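Long-range contact in Ice-binding protein (Colwellia, PDB 3WP9), which binds to the surface of ice crystals, inhibits their growth and suppresses ice recrystallization: residues A[127-132]-A[153-158]. Numbering follows the deposited sequence.
Sequences TFNGTM and TLTGGA
Thr127–Asn129 and Thr153–Thr155 are paired in register as parallel strands on successive coils of the right-handed beta-helix. Two backbone bonds join the strands: Phe128 N donates to Thr153 O and Thr155 N to Phe128 O, each at 2.9 Å. Just past the strand, Gly130 N donates to Thr155 O (3.2 Å). This last acceptor is gripped twice, because Ala158 N, closing the type I' turn from Thr155 to Ala158, reaches it from the opposite face of its carbonyl plane.

One face of the pair carries Thr127, Asn129, Thr153 and Thr155. The Asn129 side chain, with CG anti to the backbone N (chi1 -176°), crosses that of Thr155 at about a right angle, and its OD1 accepts a hydrogen bond from Thr155 OG1 (2.7 Å) in the amide plane, on a lone pair. The methyl CG2 of Thr127 lies against the same hydroxyl, 3.5 Å from Thr155 OG1. An alanine in place of Asn129 has no OD1 to offer, and the Thr155 hydroxyl would probably be freer to turn. On the other face, Phe128 CB meets Leu154 CD2 at 4.1 Å. From the turn, Ala158 CB comes within 3.5 Å of Phe128 O. Beyond the strands, Gly156 and Gly157 let the turn press close to Gly130 and Thr131: a beta carbon on Gly156 would clash with Gly130 O and Asn129 OD1, and one on Gly157 would crowd Met132 CE and Thr131 CA.

Strand 108-109 flanks strand 126-129 on the side away from 152-155, with Thr108 beside Thr127 and Asn129. Inside the beta-helix, Phe128 packs edge-to-face with Trp136 and touches Met138 and Ile163, side chains of strands 136-140 and 163-167.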
loop_
_atom_site.group_PDB
_atom_site.type_symbol
_atom_site.label_atom_id
_atom_site.label_comp_id
_atom_site.label_asym_id
_atom_site.label_seq_id
_atom_site.Cartn_x
_atom_site.Cartn_y
_atom_site.Cartn_z
ATOM N N THR A 127 -12.291 11.279 -3.509
ATOM C CA THR A 127 -11.819 11.289 -4.855
ATOM C C THR A 127 -10.513 12.047 -4.984
ATOM O O THR A 127 -10.302 13.059 -4.285
ATOM C CB THR A 127 -12.869 11.913 -5.818
ATOM O OG1 THR A 127 -14.109 11.218 -5.667
ATOM C CG2 THR A 127 -12.404 11.942 -7.277
ATOM N N PHE A 128 -9.731 11.491 -5.825
ATOM C CA PHE A 128 -8.425 12.038 -6.297
ATOM C C PHE A 128 -8.575 12.370 -7.795
ATOM O O PHE A 128 -8.673 11.460 -8.618
ATOM C CB PHE A 128 -7.289 11.008 -6.128
ATOM C CG PHE A 128 -6.877 10.771 -4.665
ATOM C CD1 PHE A 128 -5.702 11.371 -4.164
ATOM C CD2 PHE A 128 -7.635 9.970 -3.813
ATOM C CE1 PHE A 128 -5.307 11.219 -2.825
ATOM C CE2 PHE A 128 -7.261 9.798 -2.452
ATOM C CZ PHE A 128 -6.108 10.454 -1.948
ATOM N N ASN A 129 -8.486 13.689 -8.108
ATOM C CA ASN A 129 -8.652 14.172 -9.459
ATOM C C ASN A 129 -7.374 14.871 -9.974
ATOM O O ASN A 129 -6.918 15.850 -9.349
ATOM C CB ASN A 129 -9.803 15.152 -9.522
ATOM C CG ASN A 129 -10.068 15.599 -10.956
ATOM O OD1 ASN A 129 -10.552 14.831 -11.761
ATOM N ND2 ASN A 129 -9.692 16.834 -11.277
ATOM N N GLY A 130 -6.839 14.319 -11.032
ATOM C CA GLY A 130 -5.751 14.952 -11.783
ATOM C C GLY A 130 -5.410 14.127 -12.981
ATOM O O GLY A 130 -6.133 13.218 -13.346
ATOM N N THR A 131 -4.313 14.470 -13.666
ATOM C CA THR A 131 -3.895 13.752 -14.851
ATOM C C THR A 131 -3.028 12.576 -14.462
ATOM O O THR A 131 -2.637 12.449 -13.272
ATOM C CB THR A 131 -3.064 14.699 -15.785
ATOM O OG1 THR A 131 -1.782 14.951 -15.172
ATOM C CG2 THR A 131 -3.781 16.038 -15.962
ATOM N N MET A 132 -2.687 11.742 -15.448
ATOM C CA MET A 132 -1.744 10.639 -15.257
ATOM C C MET A 132 -0.333 10.994 -14.770
ATOM O O MET A 132 0.436 10.087 -14.434
ATOM C CB MET A 132 -1.667 9.681 -16.467
ATOM C CG MET A 132 -1.060 10.294 -17.715
ATOM S SD MET A 132 -2.279 10.523 -19.034
ATOM C CE MET A 132 -3.424 11.772 -18.365
ATOM N N THR A 153 -11.581 6.874 -5.019
ATOM C CA THR A 153 -11.939 6.975 -6.429
ATOM C C THR A 153 -10.938 7.793 -7.194
ATOM O O THR A 153 -10.485 8.792 -6.659
ATOM C CB THR A 153 -13.331 7.584 -6.470
ATOM O OG1 THR A 153 -14.214 6.600 -5.888
ATOM C CG2 THR A 153 -13.820 7.973 -7.898
ATOM N N LEU A 154 -10.611 7.334 -8.376
ATOM C CA LEU A 154 -9.654 8.022 -9.282
ATOM C C LEU A 154 -10.393 8.681 -10.471
ATOM O O LEU A 154 -11.168 8.012 -11.191
ATOM C CB LEU A 154 -8.640 7.089 -9.831
ATOM C CG LEU A 154 -7.832 6.309 -8.767
ATOM C CD1 LEU A 154 -6.785 5.485 -9.477
ATOM C CD2 LEU A 154 -7.249 7.270 -7.728
ATOM N N THR A 155 -10.168 9.980 -10.634
ATOM C CA THR A 155 -10.686 10.664 -11.852
ATOM C C THR A 155 -9.670 11.546 -12.564
ATOM O O THR A 155 -8.610 11.888 -12.020
ATOM C CB THR A 155 -11.877 11.509 -11.509
ATOM O OG1 THR A 155 -11.529 12.585 -10.625
ATOM C CG2 THR A 155 -13.025 10.633 -10.871
ATOM N N GLY A 156 -10.013 11.928 -13.785
ATOM C CA GLY A 156 -9.126 12.842 -14.559
ATOM C C GLY A 156 -7.941 12.185 -15.265
ATOM O O GLY A 156 -7.267 12.833 -16.103
ATOM N N GLY A 157 -7.657 10.913 -15.006
ATOM C CA GLY A 157 -6.433 10.296 -15.466
ATOM C C GLY A 157 -5.522 9.924 -14.275
ATOM O O GLY A 157 -4.510 9.271 -14.491
ATOM N N ALA A 158 -5.913 10.343 -13.067
ATOM C CA ALA A 158 -5.156 9.995 -11.813
ATOM C C ALA A 158 -4.840 8.504 -11.823
ATOM O O ALA A 158 -5.712 7.689 -12.192
ATOM C CB ALA A 158 -5.912 10.398 -10.574
#